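Local coordinates for protein 5-carboxyvanillate decarboxylase (Sphingomonas paucimobilis, PDB 4L6D) that probably removes the 5-carboxylate of 5-carboxyvanillate as a manganese-dependent decarboxylase of the amidohydrolase fold, and is captured here with vanillic acid bound, at residues 9-14 against 58-63; 14-19 against 94-99; 34-39 against 77-82; 130-135 against 139-144. All blocks are in the same frame, centred on the assembly; numbering follows the deposited sequence.

Contact 1. Residues 9-14 against 58-63; sequences EAVTFQ and GERLAE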
loop_
_atom_site.group_PDB
_atom_site.type_symbol
_atom_site.label_atom_id
_atom_site.label_comp_id
_atom_site.label_asym_id
_atom_site.label_seq_id
_atom_site.Cartn_x
_atom_site.Cartn_y
_atom_site.Cartn_z
ATOM N N GLU A 9 3.412 11.999 18.304
ATOM C CA GLU A 9 2.707 11.940 19.568
ATOM C C GLU A 9 1.612 12.981 19.565
ATOM O O GLU A 9 1.872 14.177 19.594
ATOM C CB GLU A 9 3.699 12.102 20.728
ATOM C CG GLU A 9 4.957 11.227 20.526
ATOM C CD GLU A 9 4.604 9.808 20.093
ATOM O OE1 GLU A 9 5.220 9.289 19.121
ATOM O OE2 GLU A 9 3.689 9.224 20.718
ATOM N N ALA A 10 0.380 12.495 19.500
ATOM C CA ALA A 10 -0.789 13.337 19.298
ATOM C C ALA A 10 -1.198 14.095 20.551
ATOM O O ALA A 10 -1.074 13.593 21.672
ATOM C CB ALA A 10 -1.953 12.477 18.814
ATOM N N VAL A 11 -1.723 15.299 20.335
ATOM C CA VAL A 11 -2.236 16.145 21.401
ATOM C C VAL A 11 -3.448 16.896 20.840
ATOM O O VAL A 11 -3.628 16.960 19.631
ATOM C CB VAL A 11 -1.144 17.139 21.891
ATOM C CG1 VAL A 11 -0.805 18.180 20.802
ATOM C CG2 VAL A 11 -1.533 17.814 23.189
ATOM N N THR A 12 -4.286 17.448 21.707
ATOM C CA THR A 12 -5.299 18.383 21.236
ATOM C C THR A 12 -5.423 19.540 22.212
ATOM O O THR A 12 -4.811 19.525 23.284
ATOM C CB THR A 12 -6.658 17.721 20.988
ATOM O OG1 THR A 12 -7.514 18.646 20.300
ATOM C CG2 THR A 12 -7.311 17.290 22.308
ATOM N N PHE A 13 -6.209 20.537 21.829
ATOM C CA PHE A 13 -6.401 21.740 22.628
ATOM C C PHE A 13 -7.880 22.076 22.626
ATOM O O PHE A 13 -8.577 21.787 21.652
ATOM C CB PHE A 13 -5.591 22.903 22.043
ATOM C CG PHE A 13 -4.131 22.593 21.869
ATOM C CD1 PHE A 13 -3.282 22.576 22.967
ATOM C CD2 PHE A 13 -3.615 22.327 20.612
ATOM C CE1 PHE A 13 -1.931 22.276 22.808
ATOM C CE2 PHE A 13 -2.265 22.036 20.443
ATOM C CZ PHE A 13 -1.425 22.014 21.548
ATOM N N GLN A 14 -8.366 22.676 23.708
ATOM C CA GLN A 14 -9.804 22.891 23.859
ATOM C C GLN A 14 -10.506 23.616 22.696
ATOM O O GLN A 14 -11.594 23.210 22.303
ATOM C CB GLN A 14 -10.131 23.551 25.204
ATOM C CG GLN A 14 -11.564 23.304 25.678
ATOM C CD GLN A 14 -11.871 21.824 25.840
ATOM O OE1 GLN A 14 -11.048 21.059 26.349
ATOM N NE2 GLN A 14 -13.053 21.409 25.390
ATOM N N GLY A 58 0.262 15.165 32.901
ATOM C CA GLY A 58 -0.268 14.191 33.844
ATOM C C GLY A 58 0.112 12.761 33.478
ATOM O O GLY A 58 1.282 12.391 33.591
ATOM N N GLU A 59 -0.868 11.971 33.042
ATOM C CA GLU A 59 -0.638 10.584 32.638
ATOM C C GLU A 59 0.512 10.469 31.630
ATOM O O GLU A 59 1.368 9.588 31.751
ATOM C CB GLU A 59 -1.919 9.970 32.051
ATOM C CG GLU A 59 -1.750 8.560 31.448
ATOM C CD GLU A 59 -2.984 8.086 30.678
ATOM O OE1 GLU A 59 -4.030 8.771 30.733
ATOM O OE2 GLU A 59 -2.907 7.030 30.006
ATOM N N ARG A 60 0.542 11.371 30.650
ATOM C CA ARG A 60 1.521 11.269 29.572
ATOM C C ARG A 60 2.947 11.365 30.117
ATOM O O ARG A 60 3.803 10.545 29.790
ATOM C CB ARG A 60 1.275 12.343 28.507
ATOM C CG ARG A 60 2.216 12.262 27.311
ATOM C CD ARG A 60 2.127 13.517 26.447
ATOM N NE ARG A 60 0.769 13.784 25.972
ATOM C CZ ARG A 60 0.348 13.604 24.722
ATOM N NH1 ARG A 60 1.172 13.156 23.771
ATOM N NH2 ARG A 60 -0.913 13.891 24.419
ATOM N N LEU A 61 3.203 12.371 30.942
ATOM C CA LEU A 61 4.540 12.532 31.503
ATOM C C LEU A 61 4.880 11.394 32.477
ATOM O O LEU A 61 6.021 10.929 32.515
ATOM C CB LEU A 61 4.660 13.889 32.193
ATOM C CG LEU A 61 6.061 14.355 32.572
ATOM C CD1 LEU A 61 6.992 14.388 31.365
ATOM C CD2 LEU A 61 5.958 15.736 33.209
ATOM N N ALA A 62 3.899 10.947 33.257
ATOM C CA ALA A 62 4.131 9.830 34.170
ATOM C C ALA A 62 4.562 8.583 33.397
ATOM O O ALA A 62 5.468 7.861 33.818
ATOM C CB ALA A 62 2.884 9.545 35.017
ATOM N N GLU A 63 3.909 8.341 32.267
ATOM C CA GLU A 63 4.243 7.184 31.433
ATOM C C GLU A 63 5.606 7.360 30.765
ATOM O O GLU A 63 6.373 6.403 30.633
ATOM C CB GLU A 63 3.171 6.959 30.371
ATOM C CG GLU A 63 1.929 6.316 30.923
ATOM C CD GLU A 63 2.093 4.818 31.072
ATOM O OE1 GLU A 63 2.290 4.141 30.040
ATOM O OE2 GLU A 63 2.039 4.323 32.216
#

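Contact 2. Residues 14-19 against 94-99; sequences QPVVDA and RIANDL. With VNL (4-hydroxy-3-methoxybenzoate), chain K.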
loop_
_atom_site.group_PDB
_atom_site.type_symbol
_atom_site.label_atom_id
_atom_site.label_comp_id
_atom_site.label_asym_id
_atom_site.label_seq_id
_atom_site.Cartn_x
_atom_site.Cartn_y
_atom_site.Cartn_z
ATOM N N GLN A 14 -8.366 22.676 23.708
ATOM C CA GLN A 14 -9.804 22.891 23.859
ATOM C C GLN A 14 -10.506 23.616 22.696
ATOM O O GLN A 14 -11.594 23.210 22.303
ATOM C CB GLN A 14 -10.131 23.551 25.204
ATOM C CG GLN A 14 -11.564 23.304 25.678
ATOM C CD GLN A 14 -11.871 21.824 25.840
ATOM O OE1 GLN A 14 -11.048 21.059 26.349
ATOM N NE2 GLN A 14 -13.053 21.409 25.390
ATOM N N PRO A 15 -9.898 24.678 22.138
ATOM C CA PRO A 15 -10.631 25.305 21.025
ATOM C C PRO A 15 -10.862 24.355 19.842
ATOM O O PRO A 15 -11.896 24.456 19.179
ATOM C CB PRO A 15 -9.718 26.468 20.615
ATOM C CG PRO A 15 -8.978 26.816 21.888
ATOM C CD PRO A 15 -8.713 25.467 22.531
ATOM N N VAL A 16 -9.922 23.448 19.582
ATOM C CA VAL A 16 -10.084 22.485 18.493
ATOM C C VAL A 16 -11.112 21.408 18.867
ATOM O O VAL A 16 -11.991 21.057 18.067
ATOM C CB VAL A 16 -8.737 21.851 18.091
ATOM C CG1 VAL A 16 -8.931 20.878 16.932
ATOM C CG2 VAL A 16 -7.740 22.949 17.713
ATOM N N VAL A 17 -11.014 20.909 20.095
ATOM C CA VAL A 17 -11.999 19.964 20.616
ATOM C C VAL A 17 -13.404 20.525 20.461
ATOM O O VAL A 17 -14.293 19.847 19.942
ATOM C CB VAL A 17 -11.738 19.633 22.097
ATOM C CG1 VAL A 17 -12.924 18.862 22.700
ATOM C CG2 VAL A 17 -10.461 18.834 22.237
ATOM N N ASP A 18 -13.602 21.773 20.882
ATOM C CA ASP A 18 -14.933 22.375 20.838
ATOM C C ASP A 18 -15.434 22.467 19.408
ATOM O O ASP A 18 -16.613 22.209 19.130
ATOM C CB ASP A 18 -14.941 23.758 21.498
ATOM C CG ASP A 18 -14.763 23.688 23.012
ATOM O OD1 ASP A 18 -14.903 22.585 23.579
ATOM O OD2 ASP A 18 -14.493 24.738 23.634
ATOM N N ALA A 19 -14.542 22.844 18.497
ATOM C CA ALA A 19 -14.926 22.955 17.098
ATOM C C ALA A 19 -15.262 21.589 16.489
ATOM O O ALA A 19 -16.197 21.483 15.691
ATOM C CB ALA A 19 -13.838 23.655 16.298
ATOM N N ARG A 94 -3.859 28.960 14.038
ATOM C CA ARG A 94 -3.075 29.981 14.714
ATOM C C ARG A 94 -3.149 29.779 16.229
ATOM O O ARG A 94 -2.120 29.811 16.915
ATOM C CB ARG A 94 -3.559 31.378 14.300
ATOM C CG ARG A 94 -2.631 32.526 14.697
ATOM C CD ARG A 94 -2.814 32.936 16.143
ATOM N NE ARG A 94 -4.145 33.493 16.369
ATOM C CZ ARG A 94 -4.703 33.632 17.564
ATOM N NH1 ARG A 94 -5.910 34.165 17.664
ATOM N NH2 ARG A 94 -4.057 33.228 18.652
ATOM N N ILE A 95 -4.359 29.560 16.742
ATOM C CA ILE A 95 -4.563 29.354 18.176
ATOM C C ILE A 95 -3.879 28.078 18.648
ATOM O O ILE A 95 -3.160 28.076 19.656
ATOM C CB ILE A 95 -6.066 29.320 18.513
ATOM C CG1 ILE A 95 -6.669 30.720 18.362
ATOM C CG2 ILE A 95 -6.306 28.764 19.921
ATOM C CD1 ILE A 95 -8.186 30.732 18.383
ATOM N N ALA A 96 -4.072 26.996 17.900
ATOM C CA ALA A 96 -3.461 25.721 18.255
ATOM C C ALA A 96 -1.939 25.810 18.220
ATOM O O ALA A 96 -1.251 25.153 19.006
ATOM C CB ALA A 96 -3.934 24.616 17.335
ATOM N N ASN A 97 -1.404 26.621 17.307
ATOM C CA ASN A 97 0.049 26.802 17.248
ATOM C C ASN A 97 0.586 27.601 18.430
ATOM O O ASN A 97 1.643 27.279 18.983
ATOM C CB ASN A 97 0.475 27.456 15.934
ATOM C CG ASN A 97 0.334 26.521 14.752
ATOM O OD1 ASN A 97 0.278 25.302 14.913
ATOM N ND2 ASN A 97 0.312 27.089 13.552
ATOM N N ASP A 98 -0.146 28.635 18.839
ATOM C CA ASP A 98 0.232 29.372 20.039
ATOM C C ASP A 98 0.203 28.447 21.247
ATOM O O ASP A 98 1.096 28.490 22.090
ATOM C CB ASP A 98 -0.714 30.545 20.290
ATOM C CG ASP A 98 -0.462 31.714 19.369
ATOM O OD1 ASP A 98 0.592 31.738 18.706
ATOM O OD2 ASP A 98 -1.311 32.632 19.337
ATOM N N LEU A 99 -0.836 27.619 21.337
ATOM C CA LEU A 99 -0.964 26.713 22.473
ATOM C C LEU A 99 0.116 25.628 22.440
ATOM O O LEU A 99 0.651 25.247 23.481
ATOM C CB LEU A 99 -2.370 26.099 22.522
ATOM C CG LEU A 99 -3.453 27.104 22.927
ATOM C CD1 LEU A 99 -4.837 26.500 22.772
ATOM C CD2 LEU A 99 -3.241 27.563 24.363
HETATM C C1 VNL K . -7.571 34.776 12.956
HETATM C CO1 VNL K . -7.185 34.052 11.813
HETATM C CO2 VNL K . -8.805 35.465 13.006
HETATM C CM1 VNL K . -8.028 33.992 10.688
HETATM C CM2 VNL K . -9.659 35.413 11.904
HETATM O OM VNL K . -10.877 36.034 11.858
HETATM C CZ VNL K . -9.260 34.644 10.710
HETATM C CC VNL K . -6.653 34.833 14.144
HETATM C CV VNL K . -11.408 36.699 13.028
HETATM O O1 VNL K . -5.445 34.515 14.016
HETATM O O2 VNL K . -7.134 35.213 15.243
HETATM O O3 VNL K . -10.112 34.667 9.628
#

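Contact 3. Residues 34-39 against 77-82; sequences ILVRDV and TAPGVQ. With VNL (4-hydroxy-3-methoxybenzoate), chain J.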
loop_
_atom_site.group_PDB
_atom_site.type_symbol
_atom_site.label_atom_id
_atom_site.label_comp_id
_atom_site.label_asym_id
_atom_site.label_seq_id
_atom_site.Cartn_x
_atom_site.Cartn_y
_atom_site.Cartn_z
ATOM N N ILE A 34 -16.232 9.207 10.920
ATOM C CA ILE A 34 -16.274 8.026 11.775
ATOM C C ILE A 34 -15.442 8.277 13.038
ATOM O O ILE A 34 -15.962 8.186 14.149
ATOM C CB ILE A 34 -15.814 6.747 11.028
ATOM C CG1 ILE A 34 -16.786 6.426 9.887
ATOM C CG2 ILE A 34 -15.716 5.576 11.991
ATOM C CD1 ILE A 34 -16.364 5.251 8.997
ATOM N N LEU A 35 -14.166 8.611 12.862
ATOM C CA LEU A 35 -13.307 9.021 13.973
ATOM C C LEU A 35 -13.917 10.184 14.755
ATOM O O LEU A 35 -13.964 10.166 15.989
ATOM C CB LEU A 35 -11.938 9.460 13.441
ATOM C CG LEU A 35 -11.037 10.211 14.421
ATOM C CD1 LEU A 35 -10.510 9.251 15.463
ATOM C CD2 LEU A 35 -9.903 10.906 13.685
ATOM N N VAL A 36 -14.379 11.208 14.039
ATOM C CA VAL A 36 -14.814 12.431 14.708
ATOM C C VAL A 36 -16.021 12.166 15.613
ATOM O O VAL A 36 -16.070 12.642 16.746
ATOM C CB VAL A 36 -15.051 13.580 13.706
ATOM C CG1 VAL A 36 -15.728 14.760 14.380
ATOM C CG2 VAL A 36 -13.715 14.009 13.093
ATOM N N ARG A 37 -16.970 11.362 15.146
ATOM C CA ARG A 37 -18.090 10.981 16.003
ATOM C C ARG A 37 -17.662 10.073 17.160
ATOM O O ARG A 37 -18.168 10.229 18.281
ATOM C CB ARG A 37 -19.212 10.344 15.188
ATOM C CG ARG A 37 -19.926 11.334 14.284
ATOM C CD ARG A 37 -21.156 10.694 13.666
ATOM N NE ARG A 37 -21.435 11.200 12.324
ATOM C CZ ARG A 37 -21.123 10.556 11.202
ATOM N NH1 ARG A 37 -20.524 9.372 11.249
ATOM N NH2 ARG A 37 -21.422 11.094 10.027
ATOM N N ASP A 38 -16.731 9.149 16.907
ATOM C CA ASP A 38 -16.293 8.225 17.951
ATOM C C ASP A 38 -15.588 8.946 19.090
ATOM O O ASP A 38 -15.702 8.551 20.246
ATOM C CB ASP A 38 -15.358 7.150 17.386
ATOM C CG ASP A 38 -16.105 6.033 16.677
ATOM O OD1 ASP A 38 -17.352 5.995 16.743
ATOM O OD2 ASP A 38 -15.426 5.192 16.043
ATOM N N VAL A 39 -14.857 10.005 18.763
ATOM C CA VAL A 39 -14.055 10.700 19.763
ATOM C C VAL A 39 -14.687 12.012 20.245
ATOM O O VAL A 39 -14.711 12.283 21.445
ATOM C CB VAL A 39 -12.623 10.957 19.236
ATOM C CG1 VAL A 39 -11.829 11.889 20.173
ATOM C CG2 VAL A 39 -11.893 9.640 19.062
ATOM N N THR A 77 -3.628 16.395 16.739
ATOM C CA THR A 77 -4.089 15.101 16.252
ATOM C C THR A 77 -4.921 15.251 14.985
ATOM O O THR A 77 -5.597 16.261 14.795
ATOM C CB THR A 77 -4.895 14.384 17.357
ATOM O OG1 THR A 77 -5.165 13.039 16.957
ATOM C CG2 THR A 77 -6.202 15.116 17.664
ATOM N N ALA A 78 -4.843 14.254 14.105
ATOM C CA ALA A 78 -5.691 14.235 12.924
ATOM C C ALA A 78 -7.157 14.291 13.372
ATOM O O ALA A 78 -7.519 13.729 14.409
ATOM C CB ALA A 78 -5.429 12.964 12.122
ATOM N N PRO A 79 -8.018 14.966 12.595
ATOM C CA PRO A 79 -7.782 15.599 11.292
ATOM C C PRO A 79 -7.298 17.047 11.359
ATOM O O PRO A 79 -7.460 17.790 10.388
ATOM C CB PRO A 79 -9.173 15.553 10.656
ATOM C CG PRO A 79 -10.089 15.774 11.827
ATOM C CD PRO A 79 -9.439 15.039 12.986
ATOM N N GLY A 80 -6.684 17.436 12.469
ATOM C CA GLY A 80 -6.177 18.790 12.609
ATOM C C GLY A 80 -7.282 19.812 12.448
ATOM O O GLY A 80 -8.357 19.657 13.040
ATOM N N VAL A 81 -7.016 20.846 11.652
ATOM C CA VAL A 81 -8.000 21.888 11.375
ATOM C C VAL A 81 -8.537 21.796 9.956
ATOM O O VAL A 81 -9.217 22.706 9.479
ATOM C CB VAL A 81 -7.419 23.317 11.590
ATOM C CG1 VAL A 81 -6.933 23.487 13.031
ATOM C CG2 VAL A 81 -6.298 23.613 10.592
ATOM N N GLN A 82 -8.245 20.682 9.298
ATOM C CA GLN A 82 -8.514 20.551 7.870
ATOM C C GLN A 82 -9.965 20.299 7.487
ATOM O O GLN A 82 -10.320 20.456 6.322
ATOM C CB GLN A 82 -7.614 19.477 7.268
ATOM C CG GLN A 82 -6.153 19.884 7.237
ATOM C CD GLN A 82 -5.252 18.680 7.175
ATOM O OE1 GLN A 82 -4.623 18.306 8.170
ATOM N NE2 GLN A 82 -5.186 18.056 6.000
HETATM C C1 VNL J . -5.851 6.418 15.567
HETATM C CO1 VNL J . -4.535 5.938 15.592
HETATM C CO2 VNL J . -6.130 7.767 15.273
HETATM C CM1 VNL J . -3.459 6.806 15.331
HETATM C CM2 VNL J . -5.081 8.641 14.998
HETATM O OM VNL J . -5.254 9.968 14.702
HETATM C CZ VNL J . -3.701 8.148 15.035
HETATM C CC VNL J . -6.984 5.479 15.890
HETATM C CV VNL J . -6.579 10.530 14.634
HETATM O O1 VNL J . -6.758 4.367 16.439
HETATM O O2 VNL J . -8.157 5.860 15.660
HETATM O O3 VNL J . -2.730 9.108 15.089
#

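Contact 4. Residues 130-135 against 139-144; sequences ERVATQ and NGLVIN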
loop_
_atom_site.group_PDB
_atom_site.type_symbol
_atom_site.label_atom_id
_atom_site.label_comp_id
_atom_site.label_asym_id
_atom_site.label_seq_id
_atom_site.Cartn_x
_atom_site.Cartn_y
_atom_site.Cartn_z
ATOM N N GLU A 130 5.464 30.650 8.152
ATOM C CA GLU A 130 6.582 31.532 8.461
ATOM C C GLU A 130 6.584 31.909 9.939
ATOM O O GLU A 130 7.638 31.921 10.573
ATOM C CB GLU A 130 6.549 32.787 7.588
ATOM C CG GLU A 130 7.614 33.809 7.965
ATOM C CD GLU A 130 7.668 34.986 7.015
ATOM O OE1 GLU A 130 8.382 35.957 7.332
ATOM O OE2 GLU A 130 7.007 34.941 5.955
ATOM N N ARG A 131 5.409 32.196 10.497
ATOM C CA ARG A 131 5.323 32.555 11.914
ATOM C C ARG A 131 5.742 31.388 12.817
ATOM O O ARG A 131 6.439 31.590 13.815
ATOM C CB ARG A 131 3.906 33.041 12.267
ATOM C CG ARG A 131 3.785 33.660 13.655
ATOM C CD ARG A 131 2.351 34.096 13.974
ATOM N NE ARG A 131 1.498 32.954 14.280
ATOM C CZ ARG A 131 1.217 32.534 15.509
ATOM N NH1 ARG A 131 0.432 31.479 15.678
ATOM N NH2 ARG A 131 1.700 33.171 16.570
ATOM N N VAL A 132 5.314 30.179 12.463
ATOM C CA VAL A 132 5.683 28.977 13.206
ATOM C C VAL A 132 7.202 28.815 13.254
ATOM O O VAL A 132 7.775 28.531 14.309
ATOM C CB VAL A 132 5.013 27.723 12.575
ATOM C CG1 VAL A 132 5.645 26.437 13.079
ATOM C CG2 VAL A 132 3.508 27.737 12.849
ATOM N N ALA A 133 7.845 29.040 12.111
ATOM C CA ALA A 133 9.284 28.866 11.986
ATOM C C ALA A 133 10.079 29.953 12.700
ATOM O O ALA A 133 11.016 29.646 13.435
ATOM C CB ALA A 133 9.681 28.801 10.508
ATOM N N THR A 134 9.698 31.214 12.498
ATOM C CA THR A 134 10.545 32.327 12.913
ATOM C C THR A 134 10.157 32.993 14.222
ATOM O O THR A 134 11.018 33.559 14.896
ATOM C CB THR A 134 10.630 33.413 11.822
ATOM O OG1 THR A 134 9.357 34.052 11.671
ATOM C CG2 THR A 134 11.041 32.807 10.506
ATOM N N GLN A 135 8.876 32.938 14.581
ATOM C CA GLN A 135 8.416 33.618 15.786
ATOM C C GLN A 135 8.168 32.627 16.921
ATOM O O GLN A 135 8.675 32.818 18.032
ATOM C CB GLN A 135 7.169 34.459 15.494
ATOM C CG GLN A 135 7.355 35.478 14.360
ATOM C CD GLN A 135 8.570 36.380 14.543
ATOM O OE1 GLN A 135 9.372 36.550 13.623
ATOM N NE2 GLN A 135 8.708 36.964 15.727
ATOM N N ASN A 139 9.356 23.149 16.100
ATOM C CA ASN A 139 10.340 22.177 15.633
ATOM C C ASN A 139 10.105 21.658 14.224
ATOM O O ASN A 139 10.999 21.077 13.602
ATOM C CB ASN A 139 10.375 21.010 16.622
ATOM C CG ASN A 139 10.781 21.447 18.004
ATOM O OD1 ASN A 139 9.944 21.875 18.803
ATOM N ND2 ASN A 139 12.075 21.371 18.291
ATOM N N GLY A 140 8.903 21.885 13.714
ATOM C CA GLY A 140 8.558 21.408 12.392
ATOM C C GLY A 140 7.091 21.653 12.158
ATOM O O GLY A 140 6.474 22.437 12.879
ATOM N N LEU A 141 6.538 20.967 11.168
ATOM C CA LEU A 141 5.130 21.122 10.799
ATOM C C LEU A 141 4.446 19.773 10.691
ATOM O O LEU A 141 5.095 18.752 10.467
ATOM C CB LEU A 141 5.021 21.843 9.457
ATOM C CG LEU A 141 5.557 23.269 9.406
ATOM C CD1 LEU A 141 5.779 23.694 7.951
ATOM C CD2 LEU A 141 4.649 24.257 10.123
ATOM N N VAL A 142 3.122 19.772 10.831
ATOM C CA VAL A 142 2.326 18.563 10.631
ATOM C C VAL A 142 1.064 18.917 9.860
ATOM O O VAL A 142 0.465 19.982 10.059
ATOM C CB VAL A 142 1.969 17.867 11.976
ATOM C CG1 VAL A 142 1.162 18.790 12.888
ATOM C CG2 VAL A 142 1.210 16.552 11.746
ATOM N N ILE A 143 0.691 18.029 8.954
ATOM C CA ILE A 143 -0.570 18.133 8.235
ATOM C C ILE A 143 -1.084 16.702 8.036
ATOM O O ILE A 143 -0.292 15.756 7.994
ATOM C CB ILE A 143 -0.401 18.906 6.895
ATOM C CG1 ILE A 143 -1.737 19.523 6.456
ATOM C CG2 ILE A 143 0.186 18.006 5.814
ATOM C CD1 ILE A 143 -2.240 20.643 7.400
ATOM N N ASN A 144 -2.398 16.535 7.930
ATOM C CA ASN A 144 -3.000 15.200 7.869
ATOM C C ASN A 144 -3.519 14.847 6.490
ATOM O O ASN A 144 -4.643 15.191 6.138
ATOM C CB ASN A 144 -4.106 15.079 8.916
ATOM C CG ASN A 144 -3.630 15.522 10.271
ATOM O OD1 ASN A 144 -2.862 14.806 10.925
ATOM N ND2 ASN A 144 -4.010 16.731 10.679
#

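Contact 1. Residues 9-14 against 58-63
The backbone oxygen A10 O is held by two nitrogens of one side chain: R60 comes end-on and points both terminal nitrogens at it. The shorter bond runs from R60 NH2 to A10 O, 2.8 Å, and lies in the carbonyl plane, with an N-H...O angle of 155°. Its companion, from R60 NH1 to A10 O at 3.1 Å, is more bent and reaches the oxygen from above that plane. Both bonds keep close to the plane of the guanidinium, so the carbonyl meets it at its edge. Starting from helix 59-67, the arginine runs out with CG anti to its own N (chi1 -177°) and turns only at chi3, -57°, which brings the planar end up to the strand. Beside the grip, E9 CB lies 4.1 Å from R60 NH1, and V11 CB is 4.1 Å from R60 NH2, its side chain crossing the arginine at about a right angle. The E9 carboxylate is occupied elsewhere, by the backbone nitrogens of I296, D297 and Y298. A leucine in place of R60 has no donors to give, and would probably leave A10 O without these bonds and the helix without its polar tie to the strand. Strand residues 9-11 and helix residues 59-63 run nearly antiparallel, their axes 12.4 Å apart. R60 bridges that gap, packing on L74 of strand 71-76, whose backbone pairs with strand 5-11 through S75.

Contact 2. Residues 14-19 against 94-99
P15 sets its ring against two residues of helix 86-106, CG resting on I95 CG2 at 3.8 Å while CD meets L99 CD1 at 4.0 Å. One turn of the same helix carries R94, whose side chain leads away from this packing to a bound vanillate (chain K). Its CB lies 3.7 Å from O1 of that ligand, and CG and CD stay close to the same oxygen as the chain bends at chi2 (-81°) and again at chi3. R94 NE then gives a nearly straight hydrogen bond to O1, 2.9 Å at 172°, and R94 NH1 an equally straight one to O2, so the two carboxylate oxygens are taken side by side at the guanidinium edge. The last nitrogen, R94 NH2, turns to D98 OD2 in a salt bridge of 2.9 Å, met on the anti side of the carboxylate and well out of its plane. I95 CG1 lies over one guanidinium face, offset toward the rim. A methionine in place of R94 would probably leave the ligand carboxylate without these two donors and D98 OD2 without its charged mate. D98 has a second anchor, R131 of helix 122-134, through OD1. Deeper in, V16 CG2 meets A96 CB at 4.2 Å. Segments 14-19 and 94-99 lie with axes 9.8 Å apart and their N-to-C directions 144° from each other; F13, just ahead of the first, packs on L99, while N97 and R94 touch helix 122-134 beyond.

Contact 3. Residues 34-39 against 77-82
The pocket that holds vanillate (chain J) near the manganese is partly walled by this contact, where helix 33-40 meets the loop following strand 71-76. From the helix, L35 points its CD2 methyl at the loop, 3.8 Å from A78 O and 4.2 Å from P79 CD. A CG anti to the backbone N (chi1 167°) carries the branch there, and the same CD2 lies 3.5 Å from CV, the methoxy carbon of the ligand. A78 adds its carbonyl oxygen, 3.3 Å from CV, and its CB is also close. T77 approaches CV with OG1, at 3.7 Å, the hydroxyl being hydrogen-bonded to Y300 OH. Behind, V36 CG2 packs on P79 CG at 4.2 Å. The peptide bond leading into P79 is cis, and P79 begins a type II' beta turn that ends at Q82, closed by Q82 N to P79 O; G80 N also bonds back to T77 O. No hydrogen bond joins helix and loop. Carbon against carbon, with one carbonyl oxygen beside the methyl, the contact offers the methoxy group a largely apolar seat, whereas a hydrogen bond to the ligand comes from R46, outside the two segments.

Contact 4. Residues 130-135 against 139-144
V132 lays its CG1 methyl across the end of L141, the two side chains crossing at a slant with V132 CG1 and L141 CD2 3.8 Å apart. CG1 is the branch anti to the backbone N (chi1 165°), and that torsion aims it from the helix at the strand. The same methyl also comes to 4.1 Å from G140 O, so a single carbon touches both the backbone and a side chain of strand 140-144. L141 sets off from the strand with CG anti to its carbonyl carbon (chi1 -63°), and the chain then carries CD2 toward the helix. No hydrogen bond crosses between the two segments, and the fit is van der Waals packing of methyl groups and one backbone oxygen. Close by, the backbone of V132 is hydrogen-bonded to L138, which ties the end of the helix to the short connection into the strand. R131, the residue before V132 in the helix, touches helix 86-106 and is salt-bridged to E128. The V132 side chain also touches N97 of helix 86-106, while L141 packs on L171 of strand 171-174 and pairs through its backbone with A170 and Y172. Strand 111-115, helix 122-134 and strand 140-144 make up a beta-alpha-beta unit, with V132 packing the helix on strand 140-144, as in the TIM barrel on which the amidohydrolase fold is built.

Contacts 1 and 2 share Q14, where segment 9-14 runs on into 14-19, and their segments alternate along the chain; their centres are 15 Å apart, and T12 CG2 meets V17 CG2 at 3.5 Å where they touch. Contact 3 joins contact 1 where V11 O and T77 N lie 2.9 Å apart, a probable hydrogen bond that brings the strand end beside the vanillate pocket. At its other end, Q82 OE1 is 2.9 Å from N144 N of contact 4, again probably hydrogen-bonded, while A78 packs on N144. Contacts 2 and 4 are tied by the D98 OD1 to R131 NH2 salt bridge, 2.8 Å. Contact 3 lines the pocket of one vanillate, near the manganese, whereas R94 of contact 2 binds another.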